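Local coordinates for protein cell death activator CIDE-3 (PDB 4IKG) that moves triacylglycerols between lipid droplets in white adipose tissue, driving droplet fusion and the formation of a single large droplet, at residues 32-37 / 41-46. Numbering follows the deposited sequence.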
loop_
_atom_site.group_PDB
_atom_site.type_symbol
_atom_site.label_atom_id
_atom_site.label_comp_id
_atom_site.label_asym_id
_atom_site.label_seq_id
_atom_site.Cartn_x
_atom_site.Cartn_y
_atom_site.Cartn_z
ATOM N N LYS A 32 -5.851 -3.284 6.726
ATOM C CA LYS A 32 -6.008 -4.616 6.136
ATOM C C LYS A 32 -4.696 -5.309 5.765
ATOM O O LYS A 32 -4.507 -6.496 6.043
ATOM C CB LYS A 32 -6.907 -4.539 4.896
ATOM C CG LYS A 32 -8.163 -5.381 4.997
ATOM C CD LYS A 32 -9.410 -4.530 4.861
ATOM C CE LYS A 32 -10.113 -4.802 3.547
ATOM N NZ LYS A 32 -11.352 -3.994 3.424
ATOM N N VAL A 33 -3.801 -4.553 5.133
ATOM C CA VAL A 33 -2.567 -5.092 4.553
ATOM C C VAL A 33 -1.675 -5.864 5.542
ATOM O O VAL A 33 -0.982 -6.802 5.151
ATOM C CB VAL A 33 -1.764 -3.991 3.791
ATOM C CG1 VAL A 33 -1.498 -2.784 4.689
ATOM C CG2 VAL A 33 -0.469 -4.555 3.206
ATOM N N GLN A 34 -1.710 -5.496 6.821
ATOM C CA GLN A 34 -0.907 -6.200 7.826
ATOM C C GLN A 34 -1.292 -7.673 7.931
ATOM O O GLN A 34 -0.433 -8.549 7.890
ATOM C CB GLN A 34 -1.015 -5.538 9.206
ATOM C CG GLN A 34 -0.191 -6.241 10.288
ATOM C CD GLN A 34 -0.489 -5.740 11.694
ATOM O OE1 GLN A 34 -1.557 -5.185 11.957
ATOM N NE2 GLN A 34 0.458 -5.938 12.605
ATOM N N ASP A 35 -2.587 -7.935 8.068
ATOM C CA ASP A 35 -3.086 -9.301 8.178
ATOM C C ASP A 35 -3.295 -9.961 6.818
ATOM O O ASP A 35 -3.381 -11.187 6.728
ATOM C CB ASP A 35 -4.378 -9.350 9.003
ATOM C CG ASP A 35 -4.115 -9.430 10.495
ATOM O OD1 ASP A 35 -3.097 -10.038 10.889
ATOM O OD2 ASP A 35 -4.930 -8.893 11.273
ATOM N N ILE A 36 -3.378 -9.162 5.759
ATOM C CA ILE A 36 -3.515 -9.738 4.423
ATOM C C ILE A 36 -2.171 -10.246 3.872
ATOM O O ILE A 36 -2.104 -11.327 3.281
ATOM C CB ILE A 36 -4.207 -8.770 3.433
ATOM C CG1 ILE A 36 -5.676 -8.584 3.821
ATOM C CG2 ILE A 36 -4.119 -9.295 2.012
ATOM C CD1 ILE A 36 -6.519 -7.884 2.778
ATOM N N LEU A 37 -1.103 -9.483 4.098
ATOM C CA LEU A 37 0.228 -9.807 3.572
ATOM C C LEU A 37 1.131 -10.547 4.562
ATOM O O LEU A 37 2.329 -10.690 4.316
ATOM C CB LEU A 37 0.947 -8.531 3.122
ATOM C CG LEU A 37 0.540 -7.928 1.782
ATOM C CD1 LEU A 37 1.544 -6.874 1.343
ATOM C CD2 LEU A 37 0.427 -9.027 0.745
ATOM N N ASP A 41 4.510 -6.452 11.878
ATOM C CA ASP A 41 3.991 -5.246 12.512
ATOM C C ASP A 41 3.298 -4.359 11.485
ATOM O O ASP A 41 3.633 -4.388 10.301
ATOM C CB ASP A 41 5.098 -4.490 13.254
ATOM C CG ASP A 41 6.393 -4.429 12.470
ATOM O OD1 ASP A 41 6.593 -5.280 11.578
ATOM O OD2 ASP A 41 7.217 -3.534 12.754
ATOM N N LYS A 42 2.321 -3.583 11.946
ATOM C CA LYS A 42 1.497 -2.775 11.053
ATOM C C LYS A 42 2.314 -1.725 10.304
ATOM O O LYS A 42 3.100 -0.994 10.909
ATOM C CB LYS A 42 0.352 -2.115 11.826
ATOM C CG LYS A 42 -0.561 -1.257 10.968
ATOM C CD LYS A 42 -1.995 -1.278 11.474
ATOM C CE LYS A 42 -2.104 -0.715 12.881
ATOM N NZ LYS A 42 -3.508 -0.745 13.378
ATOM N N PRO A 43 2.137 -1.661 8.975
ATOM C CA PRO A 43 2.838 -0.683 8.137
ATOM C C PRO A 43 2.447 0.740 8.521
ATOM O O PRO A 43 1.333 0.956 8.999
ATOM C CB PRO A 43 2.336 -1.002 6.725
ATOM C CG PRO A 43 1.801 -2.390 6.800
ATOM C CD PRO A 43 1.265 -2.545 8.183
ATOM N N PHE A 44 3.348 1.694 8.310
ATOM C CA PHE A 44 3.111 3.073 8.726
ATOM C C PHE A 44 2.864 4.007 7.545
ATOM O O PHE A 44 2.237 5.059 7.697
ATOM C CB PHE A 44 4.287 3.584 9.566
ATOM C CG PHE A 44 4.071 4.955 10.148
ATOM C CD1 PHE A 44 4.856 6.025 9.749
ATOM C CD2 PHE A 44 3.081 5.173 11.091
ATOM C CE1 PHE A 44 4.659 7.287 10.285
ATOM C CE2 PHE A 44 2.879 6.433 11.629
ATOM C CZ PHE A 44 3.669 7.491 11.225
ATOM N N SER A 45 3.352 3.625 6.369
ATOM C CA SER A 45 3.231 4.484 5.197
ATOM C C SER A 45 2.912 3.697 3.930
ATOM O O SER A 45 3.435 2.600 3.720
ATOM C CB SER A 45 4.517 5.292 4.998
ATOM O OG SER A 45 4.398 6.191 3.910
ATOM N N LEU A 46 2.044 4.259 3.095
ATOM C CA LEU A 46 1.760 3.670 1.793
ATOM C C LEU A 46 2.535 4.434 0.732
ATOM O O LEU A 46 2.516 5.667 0.703
ATOM C CB LEU A 46 0.267 3.717 1.482
ATOM C CG LEU A 46 -0.112 3.045 0.160
ATOM C CD1 LEU A 46 0.278 1.574 0.186
ATOM C CD2 LEU A 46 -1.592 3.204 -0.138
#
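Lys42 lies over one face of the Gln34 side-chain amide: its N, CA and CB run above NE2, CD and OE1 in turn. Gln34 CD is 3.6 Å from Lys42 CA, and Gln34 OE1 is 3.6 Å from Lys42 CB. The peptide joining Asp41 to Lys42 is tilted about 30° from the amide, with Asp41 C 3.4 Å from Gln34 NE2. Because the Gln34 chain is extended (chi1 -180°, chi2 -170°), the amide reaches from the helix end to this loop backbone. The Lys42 side chain crosses that of Gln34 at about a right angle, then bends away from the helix.

Nearer the core, the CG and CD edge of the Pro43 ring meets the helix: Pro43 CD is 3.9 Å from Gln34 CB, and Pro43 CG is 3.9 Å from Val33 CG1. Val33 and Pro43 both also touch Val72 of strand 69-73.

Here the last turn of helix 26-36 meets the loop entering strand 45-48 in the ubiquitin-like CIDE-N domain. Gln34 NE2 and Lys42 N are 3.1 Å apart, but both are donors. No hydrogen bond crosses the contact, which therefore rests on van der Waals packing: loop backbone over the Gln34 amide at the more exposed side, Pro43 against Val33 and Gln34 CB at the buried side.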